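Local coordinates for protein malate dehydrogenase (Pyrococcus horikoshii, PDB 1V9N) that catalyses the NAD-dependent oxidation of (S)-malate to oxaloacetate and works as a homodimer of the LDH2/MDH2 family, at residues 117-122 with 279-284; 76-81 with 88-93; 141-146 with 284-289; 133-138 with 171-176; 261-266 with 275-280. All coordinates share one frame; numbering follows the deposited sequence.

Contact 1. Residues 117-122 with 279-284; sequences IGIVIA and CHFFMV
Strands 117-122 and 279-284 run antiparallel, their axes 4.6 Å apart at closest approach. Six backbone hydrogen bonds join them, two at each of the pairs Gly-118 with Val-284, Val-120 with Phe-282 and Ala-122 with His-280. The straightest runs from Ala-122 N to His-280 O, 3.0 Å at 169°, although this donor stands above the carbonyl plane. Phe-282 N meets Val-120 O at 2.8 Å, almost along the C=O axis.

The tighter packing is on the face of Ile-119, Ile-121, Phe-281 and Met-283. CG of Phe-281 is anti to the backbone N (chi1 175°), and one side of the ring comes back to the other strand. Its CD1 lies 3.7 Å from Ile-121 CG1, and its CE1 lies 4.0 Å from Ile-119 CG2. Both isoleucines cross the ring obliquely. Ile-119 CG1 lies 3.7 Å from CG of the selenomethionine Met-283, the two chains side by side and pointing the same way.

Side chains on the opposite face meet more loosely. Val-120 CB and Phe-282 CB are 4.4 Å apart, and the Phe-282 ring brings its edge to Val-120 O. The His-280 ring reaches Ala-122 CB at a similarly loose distance, while its nitrogens bond to Ser-125 and Thr-149. Neither face is a solvent side, for all twelve residues are buried.

Helix 97-115 packs on Phe-282 and Val-284, and helix 242-258 on Phe-281. Met-283 meets Met-283 of the second subunit. Strand 87-91 flanks 117-122 and strand 144-149 flanks 279-284, so this pair forms the middle of a seven-stranded mixed sheet.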
# COMPACT_ATOMS: atom_id res chain seq x y z
N ILE A 117 7.29 12.38 13.35
CA ILE A 117 6.39 11.27 13.01
C ILE A 117 5.18 11.16 13.93
O ILE A 117 5.28 11.41 15.13
CB ILE A 117 7.12 9.91 13.06
CG1 ILE A 117 8.32 9.91 12.10
CG2 ILE A 117 6.15 8.78 12.67
CD1 ILE A 117 7.92 10.03 10.64
N GLY A 118 4.05 10.77 13.36
CA GLY A 118 2.84 10.60 14.15
C GLY A 118 2.00 9.44 13.63
O GLY A 118 1.53 9.47 12.49
N ILE A 119 1.81 8.42 14.46
CA ILE A 119 1.01 7.26 14.08
C ILE A 119 -0.09 7.04 15.11
O ILE A 119 0.18 6.73 16.27
CB ILE A 119 1.87 5.98 13.97
CG1 ILE A 119 2.81 6.10 12.76
CG2 ILE A 119 0.98 4.74 13.84
CD1 ILE A 119 3.78 4.94 12.61
N VAL A 120 -1.33 7.22 14.68
CA VAL A 120 -2.45 7.02 15.59
C VAL A 120 -3.35 5.94 15.01
O VAL A 120 -3.70 5.97 13.83
CB VAL A 120 -3.26 8.32 15.80
CG1 VAL A 120 -4.46 8.04 16.70
CG2 VAL A 120 -2.38 9.40 16.43
N ILE A 121 -3.68 4.97 15.84
CA ILE A 121 -4.55 3.88 15.42
C ILE A 121 -5.78 3.88 16.32
O ILE A 121 -5.68 4.12 17.53
CB ILE A 121 -3.80 2.55 15.50
CG1 ILE A 121 -2.59 2.61 14.56
CG2 ILE A 121 -4.71 1.40 15.13
CD1 ILE A 121 -1.69 1.43 14.61
N ALA A 122 -6.93 3.63 15.73
CA ALA A 122 -8.17 3.64 16.49
C ALA A 122 -9.00 2.38 16.30
O ALA A 122 -9.04 1.80 15.22
CB ALA A 122 -8.99 4.88 16.11
N CYS A 279 -12.12 -0.12 12.58
CA CYS A 279 -10.83 0.36 13.05
C CYS A 279 -10.12 1.18 11.98
O CYS A 279 -10.31 0.94 10.79
CB CYS A 279 -9.96 -0.83 13.48
SG CYS A 279 -10.68 -1.82 14.85
N HIS A 280 -9.32 2.15 12.41
CA HIS A 280 -8.62 3.02 11.47
C HIS A 280 -7.12 3.11 11.77
O HIS A 280 -6.68 2.83 12.88
CB HIS A 280 -9.18 4.44 11.51
CG HIS A 280 -10.67 4.52 11.62
ND1 HIS A 280 -11.52 3.86 10.77
CD2 HIS A 280 -11.46 5.23 12.46
CE1 HIS A 280 -12.77 4.16 11.08
NE2 HIS A 280 -12.76 4.99 12.10
N PHE A 281 -6.37 3.53 10.76
CA PHE A 281 -4.92 3.72 10.86
C PHE A 281 -4.62 5.11 10.32
O PHE A 281 -5.08 5.47 9.24
CB PHE A 281 -4.19 2.68 10.00
CG PHE A 281 -2.69 2.87 9.95
CD1 PHE A 281 -1.87 2.34 10.94
CD2 PHE A 281 -2.11 3.61 8.92
CE1 PHE A 281 -0.49 2.53 10.91
CE2 PHE A 281 -0.72 3.81 8.88
CZ PHE A 281 0.09 3.26 9.88
N PHE A 282 -3.87 5.90 11.07
CA PHE A 282 -3.50 7.25 10.65
C PHE A 282 -2.00 7.42 10.83
O PHE A 282 -1.44 7.04 11.86
CB PHE A 282 -4.24 8.31 11.49
CG PHE A 282 -5.73 8.15 11.48
CD1 PHE A 282 -6.49 8.60 10.40
CD2 PHE A 282 -6.38 7.51 12.54
CE1 PHE A 282 -7.88 8.43 10.38
CE2 PHE A 282 -7.77 7.33 12.52
CZ PHE A 282 -8.51 7.79 11.44
N MSE A 283 -1.35 7.98 9.82
CA MSE A 283 0.08 8.19 9.89
C MSE A 283 0.44 9.52 9.24
O MSE A 283 0.01 9.82 8.12
CB MSE A 283 0.82 7.06 9.20
CG MSE A 283 2.33 7.20 9.25
SE MSE A 283 3.15 5.76 8.29
CE MSE A 283 4.31 6.78 7.13
N VAL A 284 1.25 10.30 9.94
CA VAL A 284 1.68 11.59 9.43
C VAL A 284 3.19 11.69 9.49
O VAL A 284 3.82 11.29 10.47
CB VAL A 284 1.08 12.75 10.27
CG1 VAL A 284 1.52 14.10 9.71
CG2 VAL A 284 -0.43 12.64 10.27

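Contact 2. Residues 76-81 with 88-93; sequences PKIRVI and ALIDGD
The guanidinium of Arg-79 has Ile-81 CD1 over one face, about 3.0 Å above the plane and offset toward the rim. The carboxylate of Asp-93 accepts through OD2, which takes Lys-77 N at 2.7 Å on its anti lone pair, and the bond is almost straight (177°). Asp-91 OD1 also uses its anti lone pair, taking Asp-93 N at 3.0 Å. This is an Asx turn. The carboxylate of Asp-91 also bonds Asn-124 through OD1 and forms a salt bridge to Arg-123 through OD2.

An alanine in place of Asp-93 would probably leave Lys-77 N without this acceptor and loosen the loop beyond the strands.

Arg-79 and Asp-91 exchange two backbone hydrogen bonds, and Ile-81 N reaches Leu-89 O at 2.7 Å. On the face of Val-80 and Ile-90 the packing is tight. Ile-90 CG2 is 3.3 Å from Ile-78 CG2, and Ile-90 CD1 is 3.4 Å from Val-80 CG2. Both pairs are closer than usual for carbons. Ile-90 also touches Val-120 and Ala-122 of the next strand.

The two strands form an antiparallel beta hairpin, and strand 79-84 is an outermost strand of the sheet within this chain.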
# COMPACT_ATOMS: atom_id res chain seq x y z
N PRO A 76 -19.23 10.38 22.48
CA PRO A 76 -18.15 9.42 22.72
C PRO A 76 -17.03 9.98 23.56
O PRO A 76 -16.63 11.13 23.39
CB PRO A 76 -17.68 9.08 21.31
CG PRO A 76 -17.82 10.39 20.61
CD PRO A 76 -19.19 10.87 21.08
N LYS A 77 -16.54 9.17 24.48
CA LYS A 77 -15.42 9.56 25.31
C LYS A 77 -14.25 8.88 24.63
O LYS A 77 -13.86 7.77 24.99
CB LYS A 77 -15.59 9.06 26.75
CG LYS A 77 -16.83 9.60 27.48
CD LYS A 77 -16.83 11.13 27.61
CE LYS A 77 -17.34 11.82 26.34
NZ LYS A 77 -17.28 13.30 26.44
N ILE A 78 -13.73 9.54 23.60
CA ILE A 78 -12.61 9.05 22.82
C ILE A 78 -11.40 9.01 23.76
O ILE A 78 -10.88 10.04 24.15
CB ILE A 78 -12.36 9.98 21.62
CG1 ILE A 78 -13.69 10.19 20.88
CG2 ILE A 78 -11.32 9.39 20.69
CD1 ILE A 78 -13.65 11.21 19.76
N ARG A 79 -10.98 7.80 24.11
CA ARG A 79 -9.88 7.62 25.06
C ARG A 79 -8.56 7.08 24.52
O ARG A 79 -8.53 6.17 23.69
CB ARG A 79 -10.37 6.72 26.20
CG ARG A 79 -9.47 6.70 27.41
CD ARG A 79 -10.16 6.01 28.58
NE ARG A 79 -10.17 4.55 28.45
CZ ARG A 79 -9.08 3.79 28.56
NH1 ARG A 79 -7.90 4.34 28.79
NH2 ARG A 79 -9.18 2.47 28.44
N VAL A 80 -7.46 7.63 25.03
CA VAL A 80 -6.12 7.20 24.65
C VAL A 80 -5.79 5.98 25.52
O VAL A 80 -5.75 6.08 26.74
CB VAL A 80 -5.09 8.30 24.91
CG1 VAL A 80 -3.69 7.79 24.58
CG2 VAL A 80 -5.41 9.53 24.06
N ILE A 81 -5.56 4.83 24.88
CA ILE A 81 -5.24 3.59 25.59
C ILE A 81 -3.73 3.48 25.86
O ILE A 81 -3.31 3.19 26.97
CB ILE A 81 -5.68 2.36 24.77
CG1 ILE A 81 -7.16 2.46 24.42
CG2 ILE A 81 -5.41 1.09 25.56
CD1 ILE A 81 -8.08 2.56 25.62
N ALA A 88 -0.13 6.77 19.31
CA ALA A 88 -1.24 6.64 20.23
C ALA A 88 -2.22 5.57 19.75
O ALA A 88 -2.39 5.35 18.55
CB ALA A 88 -1.96 7.97 20.39
N LEU A 89 -2.81 4.88 20.71
CA LEU A 89 -3.81 3.86 20.43
C LEU A 89 -5.09 4.45 21.04
O LEU A 89 -5.16 4.70 22.24
CB LEU A 89 -3.45 2.53 21.08
CG LEU A 89 -4.53 1.44 21.09
CD1 LEU A 89 -5.10 1.24 19.70
CD2 LEU A 89 -3.94 0.15 21.63
N ILE A 90 -6.08 4.68 20.19
CA ILE A 90 -7.33 5.30 20.61
C ILE A 90 -8.53 4.36 20.55
O ILE A 90 -8.61 3.50 19.67
CB ILE A 90 -7.66 6.50 19.67
CG1 ILE A 90 -6.52 7.52 19.67
CG2 ILE A 90 -9.00 7.11 20.04
CD1 ILE A 90 -6.20 8.11 21.02
N ASP A 91 -9.46 4.53 21.48
CA ASP A 91 -10.70 3.74 21.48
C ASP A 91 -11.79 4.78 21.19
O ASP A 91 -11.99 5.72 21.96
CB ASP A 91 -10.96 3.06 22.82
CG ASP A 91 -12.14 2.09 22.76
OD1 ASP A 91 -13.28 2.57 22.60
OD2 ASP A 91 -11.93 0.86 22.85
N GLY A 92 -12.47 4.60 20.06
CA GLY A 92 -13.50 5.54 19.63
C GLY A 92 -14.80 5.60 20.42
O GLY A 92 -15.62 6.48 20.17
N ASP A 93 -14.99 4.67 21.35
CA ASP A 93 -16.19 4.65 22.17
C ASP A 93 -17.46 4.69 21.31
O ASP A 93 -18.45 5.32 21.68
CB ASP A 93 -16.16 5.82 23.16
CG ASP A 93 -17.18 5.68 24.29
OD1 ASP A 93 -17.45 4.54 24.72
OD2 ASP A 93 -17.70 6.72 24.76

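Contact 3. Residues 141-146 with 284-289; sequences EGMIGI and VIDIEH
Met-143, a selenomethionine, spans the contact with a chain extended beyond CG. Its CB sits 3.3 Å from Ile-285 O. CG lies beside the backbone N (chi1 -51°) and comes 3.6 Å from Asp-286 OD1. SE meets Val-284 CG1 at 3.6 Å, crossing it obliquely. The terminal CE is again 3.6 Å from Asp-286 OD1, so that oxygen lies against the carbons on both sides of the selenium.

Ile-144 and Ile-285 exchange two backbone hydrogen bonds. Ile-144 CG1 crosses Ile-287 CG1 at about a right angle, 3.8 Å apart. Leu-259 of the second subunit packs on these three isoleucines.

Asp-286 OD1 accepts from a water at 2.8 Å. The same water donates to Gly-142 O and accepts from Glu-288 N, so three bonds fix it between the segments. Asp-286 OD2 takes His-289 ND1 through its anti lone pair at a very short 2.4 Å, in the plane of the ring. The carboxylate probably favours a protonated imidazole. Replacing Asp-286 with an alanine would probably cost His-289 this partner and the bridging water one of its three.

Gly-142 has positive phi and ends helix 132-139 in a Schellman motif. The chain then enters strand 144-149, which pairs antiparallel with strand 278-285 in the mixed sheet.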
# COMPACT_ATOMS: atom_id res chain seq x y z
N GLU A 141 -1.53 20.74 6.02
CA GLU A 141 -0.68 21.23 7.10
C GLU A 141 0.79 21.17 6.68
O GLU A 141 1.67 21.44 7.48
CB GLU A 141 -0.90 20.41 8.37
CG GLU A 141 -2.29 20.55 8.97
CD GLU A 141 -2.57 21.96 9.45
OE1 GLU A 141 -1.81 22.46 10.30
OE2 GLU A 141 -3.56 22.56 8.97
N GLY A 142 1.04 20.81 5.42
CA GLY A 142 2.41 20.73 4.92
C GLY A 142 3.11 19.43 5.29
O GLY A 142 4.33 19.39 5.42
N MSE A 143 2.34 18.36 5.44
CA MSE A 143 2.89 17.06 5.81
C MSE A 143 2.30 15.94 4.96
O MSE A 143 1.32 16.14 4.26
CB MSE A 143 2.59 16.78 7.28
CG MSE A 143 2.99 17.89 8.22
SE MSE A 143 2.50 17.52 10.04
CE MSE A 143 2.79 19.29 10.78
N ILE A 144 2.90 14.76 5.03
CA ILE A 144 2.40 13.60 4.30
C ILE A 144 1.39 12.91 5.21
O ILE A 144 1.66 12.65 6.39
CB ILE A 144 3.51 12.60 3.95
CG1 ILE A 144 4.50 13.24 2.97
CG2 ILE A 144 2.88 11.31 3.36
CD1 ILE A 144 5.69 12.37 2.63
N GLY A 145 0.21 12.62 4.67
CA GLY A 145 -0.80 11.96 5.47
C GLY A 145 -1.20 10.64 4.85
O GLY A 145 -1.38 10.53 3.63
N ILE A 146 -1.30 9.63 5.70
CA ILE A 146 -1.72 8.30 5.27
C ILE A 146 -2.86 7.85 6.17
O ILE A 146 -2.80 7.99 7.39
CB ILE A 146 -0.59 7.26 5.40
CG1 ILE A 146 0.52 7.57 4.39
CG2 ILE A 146 -1.15 5.85 5.18
CD1 ILE A 146 1.77 6.73 4.59
N VAL A 284 1.25 10.30 9.94
CA VAL A 284 1.68 11.59 9.43
C VAL A 284 3.19 11.69 9.49
O VAL A 284 3.82 11.29 10.47
CB VAL A 284 1.08 12.75 10.27
CG1 VAL A 284 1.52 14.10 9.71
CG2 VAL A 284 -0.43 12.64 10.27
N ILE A 285 3.77 12.22 8.42
CA ILE A 285 5.20 12.42 8.38
C ILE A 285 5.41 13.91 8.18
O ILE A 285 4.94 14.48 7.20
CB ILE A 285 5.85 11.65 7.20
CG1 ILE A 285 5.68 10.14 7.39
CG2 ILE A 285 7.33 12.00 7.11
CD1 ILE A 285 6.26 9.30 6.25
N ASP A 286 6.08 14.55 9.14
CA ASP A 286 6.33 15.98 9.01
C ASP A 286 7.51 16.16 8.06
O ASP A 286 8.66 16.01 8.44
CB ASP A 286 6.66 16.61 10.37
CG ASP A 286 6.92 18.11 10.27
OD1 ASP A 286 6.14 18.81 9.59
OD2 ASP A 286 7.90 18.59 10.86
N ILE A 287 7.19 16.46 6.81
CA ILE A 287 8.20 16.63 5.78
C ILE A 287 9.40 17.48 6.20
O ILE A 287 10.54 17.10 5.95
CB ILE A 287 7.55 17.24 4.52
CG1 ILE A 287 6.56 16.23 3.92
CG2 ILE A 287 8.63 17.62 3.49
CD1 ILE A 287 5.63 16.83 2.87
N GLU A 288 9.15 18.61 6.86
CA GLU A 288 10.20 19.53 7.30
C GLU A 288 11.32 18.87 8.12
O GLU A 288 12.48 19.28 8.05
CB GLU A 288 9.58 20.68 8.09
CG GLU A 288 10.52 21.84 8.43
CD GLU A 288 10.97 22.65 7.22
OE1 GLU A 288 10.37 22.50 6.13
OE2 GLU A 288 11.91 23.46 7.36
N HIS A 289 10.97 17.85 8.91
CA HIS A 289 11.95 17.15 9.73
C HIS A 289 12.92 16.35 8.85
O HIS A 289 13.99 15.94 9.31
CB HIS A 289 11.26 16.18 10.70
CG HIS A 289 10.83 16.81 11.99
ND1 HIS A 289 9.66 17.53 12.12
CD2 HIS A 289 11.42 16.83 13.22
CE1 HIS A 289 9.55 17.97 13.37
NE2 HIS A 289 10.60 17.55 14.05
O HOH W 1 6.50 19.86 6.97

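Contact 4. Residues 133-138 with 171-176; sequences YYALMA and ALAAPT
Thr-176 OG1 is gripped by two hydrogen bonds, one with Lys-179 O and one with Asp-178 N. It sits in the turn just beyond strand 171-174, away from the helix. The contact itself is made earlier in the strand, by alanines.

Ala-173 CB presses on the helix backbone, 3.4 Å from Ala-135 O. It also lies 3.7 Å from Ala-135 CB. Ala-171 CB, two residues earlier on the same side of the strand, meets Ala-135 CB at 4.1 Å. Leu-136 CD2 reaches round to Ala-173 CB at 4.2 Å.

This is a helix lying along a sheet, as in alpha/beta folds. The axes of helix 133-138 and strand 171-174 come within 6.8 Å and differ by 24°. Such a close approach goes with the small methyl groups at the interface.

On the outer face of the helix, Tyr-133 packs against helix 34-49 and Tyr-134 against helix 97-115. Leu-172 points away from the helix and packs on Met-251 of the second subunit. The bound NADPH is about 6 Å from the side chain of Ala-171.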
# COMPACT_ATOMS: atom_id res chain seq x y z
N TYR A 133 -10.15 12.00 3.00
CA TYR A 133 -10.52 13.15 3.82
C TYR A 133 -9.52 13.37 4.96
O TYR A 133 -9.14 14.51 5.26
CB TYR A 133 -11.92 12.96 4.40
CG TYR A 133 -12.34 14.03 5.37
CD1 TYR A 133 -12.87 15.25 4.92
CD2 TYR A 133 -12.22 13.84 6.75
CE1 TYR A 133 -13.26 16.24 5.83
CE2 TYR A 133 -12.60 14.82 7.66
CZ TYR A 133 -13.12 16.01 7.19
OH TYR A 133 -13.50 16.97 8.10
N TYR A 134 -9.09 12.29 5.60
CA TYR A 134 -8.16 12.39 6.73
C TYR A 134 -6.72 12.60 6.24
O TYR A 134 -5.96 13.37 6.83
CB TYR A 134 -8.27 11.12 7.59
CG TYR A 134 -9.71 10.84 7.96
CD1 TYR A 134 -10.32 11.51 9.02
CD2 TYR A 134 -10.49 10.02 7.16
CE1 TYR A 134 -11.69 11.37 9.27
CE2 TYR A 134 -11.86 9.87 7.40
CZ TYR A 134 -12.45 10.55 8.44
OH TYR A 134 -13.81 10.44 8.64
N ALA A 135 -6.36 11.94 5.14
CA ALA A 135 -5.01 12.12 4.61
C ALA A 135 -4.81 13.57 4.21
O ALA A 135 -3.74 14.14 4.45
CB ALA A 135 -4.79 11.21 3.40
N LEU A 136 -5.83 14.17 3.61
CA LEU A 136 -5.77 15.57 3.16
C LEU A 136 -5.54 16.55 4.30
O LEU A 136 -4.90 17.59 4.12
CB LEU A 136 -7.04 15.97 2.41
CG LEU A 136 -7.08 15.68 0.91
CD1 LEU A 136 -8.43 16.11 0.34
CD2 LEU A 136 -5.94 16.43 0.21
N MSE A 137 -6.06 16.21 5.47
CA MSE A 137 -5.89 17.07 6.64
C MSE A 137 -4.41 17.32 6.90
O MSE A 137 -4.01 18.45 7.20
CB MSE A 137 -6.53 16.42 7.87
CG MSE A 137 -8.06 16.41 7.83
SE MSE A 137 -8.83 15.48 9.35
CE MSE A 137 -8.24 16.66 10.76
N ALA A 138 -3.60 16.28 6.78
CA ALA A 138 -2.17 16.41 7.01
C ALA A 138 -1.48 17.19 5.88
O ALA A 138 -0.63 18.03 6.14
CB ALA A 138 -1.53 15.03 7.16
N ALA A 171 -5.16 5.59 1.64
CA ALA A 171 -5.06 6.95 1.13
C ALA A 171 -3.76 7.62 1.55
O ALA A 171 -3.31 7.45 2.68
CB ALA A 171 -6.25 7.78 1.61
N LEU A 172 -3.16 8.35 0.62
CA LEU A 172 -1.94 9.10 0.88
C LEU A 172 -2.06 10.45 0.21
O LEU A 172 -2.38 10.55 -0.98
CB LEU A 172 -0.69 8.37 0.35
CG LEU A 172 0.63 9.09 0.69
CD1 LEU A 172 1.76 8.07 0.74
CD2 LEU A 172 0.94 10.19 -0.33
N ALA A 173 -1.83 11.50 0.99
CA ALA A 173 -1.89 12.85 0.48
C ALA A 173 -0.56 13.52 0.78
O ALA A 173 0.02 13.32 1.84
CB ALA A 173 -3.02 13.62 1.15
N ALA A 174 -0.06 14.29 -0.18
CA ALA A 174 1.20 15.00 0.01
C ALA A 174 1.04 16.39 -0.59
O ALA A 174 0.38 16.56 -1.61
CB ALA A 174 2.33 14.26 -0.68
N PRO A 175 1.63 17.41 0.04
CA PRO A 175 1.51 18.76 -0.51
C PRO A 175 2.38 18.94 -1.76
O PRO A 175 3.40 18.27 -1.91
CB PRO A 175 1.97 19.65 0.65
CG PRO A 175 3.00 18.80 1.32
CD PRO A 175 2.37 17.42 1.32
N THR A 176 1.95 19.83 -2.65
CA THR A 176 2.71 20.11 -3.87
C THR A 176 2.74 21.63 -4.06
O THR A 176 2.28 22.38 -3.19
CB THR A 176 2.06 19.48 -5.13
OG1 THR A 176 0.94 20.28 -5.53
CG2 THR A 176 1.58 18.05 -4.85

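Contact 5. Residues 261-266 with 275-280; sequences GGTWSK and GSNVCH
Gly-261 leaves the helix with positive phi (79°), in a Schellman motif. A side chain here would be jammed against the carbonyl oxygen of the residue before. Its O accepts from a water at 3.1 Å, and that water takes a weak bond from Asn-277 ND2 at 3.4 Å.

Gly-262 follows, with its CA 3.7 Å from Cys-279 SG. A CB on this residue would point into the sulfur and clash, so the passage needs glycine. The sulfur, set beside its own backbone N (chi1 -61°), also lies 3.7 Å from Thr-263 N.

Thr-263 makes the broadest contact. Its OG1 is anti to the backbone N (chi1 -165°), which puts CG2 in the crowded position between N and the carbonyl carbon. From there CG2 reaches Asn-277 ND2 at 3.4 Å and Asn-277 O at 3.6 Å. The two side chains cross obliquely. Asn-277 OD1 is engaged elsewhere, by Asn-124 N.

The contact draws together the two ends of a long irregular loop that links helix 242-258 to central strand 278-285. Cys-279 lies within that strand and also touches Ser-256 of the helix.

Further along the segment, Trp-264 and Ser-265 turn away from 275-280, and Lys-266 NZ forms a salt bridge to Glu-306 OE1 of the second subunit, which ties this part of the loop to the dimer partner.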
# COMPACT_ATOMS: atom_id res chain seq x y z
N GLY A 261 -6.04 -3.99 18.67
CA GLY A 261 -6.75 -4.80 19.63
C GLY A 261 -8.24 -4.70 19.33
O GLY A 261 -9.08 -5.01 20.18
N GLY A 262 -8.56 -4.23 18.13
CA GLY A 262 -9.95 -4.11 17.72
C GLY A 262 -10.38 -5.43 17.09
O GLY A 262 -10.40 -6.46 17.76
N THR A 263 -10.73 -5.41 15.81
CA THR A 263 -11.11 -6.64 15.12
C THR A 263 -10.91 -6.48 13.62
O THR A 263 -10.77 -5.36 13.13
CB THR A 263 -12.58 -7.04 15.41
OG1 THR A 263 -12.78 -8.41 15.03
CG2 THR A 263 -13.56 -6.17 14.63
N TRP A 264 -10.88 -7.59 12.89
CA TRP A 264 -10.70 -7.50 11.45
C TRP A 264 -12.03 -7.54 10.70
O TRP A 264 -13.08 -7.86 11.28
CB TRP A 264 -9.72 -8.58 10.96
CG TRP A 264 -10.12 -9.99 11.22
CD1 TRP A 264 -10.20 -10.61 12.42
CD2 TRP A 264 -10.48 -10.97 10.24
NE1 TRP A 264 -10.60 -11.92 12.26
CE2 TRP A 264 -10.77 -12.16 10.93
CE3 TRP A 264 -10.58 -10.95 8.84
CZ2 TRP A 264 -11.17 -13.34 10.27
CZ3 TRP A 264 -10.97 -12.12 8.18
CH2 TRP A 264 -11.26 -13.29 8.90
N SER A 265 -11.98 -7.20 9.42
CA SER A 265 -13.16 -7.12 8.56
C SER A 265 -14.30 -8.10 8.77
O SER A 265 -15.46 -7.70 8.90
CB SER A 265 -12.71 -7.16 7.10
OG SER A 265 -11.88 -6.05 6.84
N LYS A 266 -13.98 -9.39 8.79
CA LYS A 266 -15.00 -10.41 8.96
C LYS A 266 -15.94 -10.12 10.13
O LYS A 266 -17.13 -10.42 10.06
CB LYS A 266 -14.34 -11.78 9.16
CG LYS A 266 -15.32 -12.93 9.31
CD LYS A 266 -14.61 -14.24 9.56
CE LYS A 266 -15.61 -15.36 9.86
NZ LYS A 266 -14.91 -16.63 10.17
N GLY A 275 -21.24 -1.85 18.82
CA GLY A 275 -19.99 -2.58 18.67
C GLY A 275 -19.62 -2.89 17.22
O GLY A 275 -19.12 -3.98 16.94
N SER A 276 -19.84 -1.96 16.30
CA SER A 276 -19.48 -2.20 14.90
C SER A 276 -17.99 -2.53 14.84
O SER A 276 -17.55 -3.36 14.04
CB SER A 276 -19.77 -0.98 14.04
OG SER A 276 -21.16 -0.69 14.02
N ASN A 277 -17.23 -1.86 15.69
CA ASN A 277 -15.80 -2.04 15.81
C ASN A 277 -15.01 -1.80 14.53
O ASN A 277 -14.16 -2.61 14.15
CB ASN A 277 -15.51 -3.43 16.39
CG ASN A 277 -14.25 -3.46 17.25
OD1 ASN A 277 -13.67 -2.42 17.56
ND2 ASN A 277 -13.83 -4.66 17.65
N VAL A 278 -15.30 -0.70 13.84
CA VAL A 278 -14.55 -0.35 12.64
C VAL A 278 -13.24 0.20 13.21
O VAL A 278 -13.26 0.91 14.22
CB VAL A 278 -15.25 0.74 11.81
CG1 VAL A 278 -14.37 1.12 10.63
CG2 VAL A 278 -16.60 0.25 11.32
N CYS A 279 -12.12 -0.12 12.58
CA CYS A 279 -10.83 0.36 13.05
C CYS A 279 -10.12 1.18 11.98
O CYS A 279 -10.31 0.94 10.79
CB CYS A 279 -9.96 -0.83 13.48
SG CYS A 279 -10.68 -1.82 14.85
N HIS A 280 -9.32 2.15 12.41
CA HIS A 280 -8.62 3.02 11.47
C HIS A 280 -7.12 3.11 11.77
O HIS A 280 -6.68 2.83 12.88
CB HIS A 280 -9.18 4.44 11.51
CG HIS A 280 -10.67 4.52 11.62
ND1 HIS A 280 -11.52 3.86 10.77
CD2 HIS A 280 -11.46 5.23 12.46
CE1 HIS A 280 -12.77 4.16 11.08
NE2 HIS A 280 -12.76 4.99 12.10
O HOH W 2 -12.13 -5.29 20.53

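All five contacts reach one mixed sheet. Along the chain contact 2 comes first, a local hairpin at one side of the sheet. Contact 1 joins strand 117-125 to strand 278-285, which also serves contacts 3 and 5, near its two ends. The centres of contacts 3 and 5 are 27 Å apart. Contact 3 adds strand 144-149, and strand 170-174 of contact 4 lies next to that; the centres of contacts 3 and 4 are 9 Å apart. Strand 278-285 comes late in the chain, yet sits between two earlier strands. Contacts 1 and 3 thus tie segments more than 130 residues apart into the middle of the sheet. All five contacts also touch the second subunit.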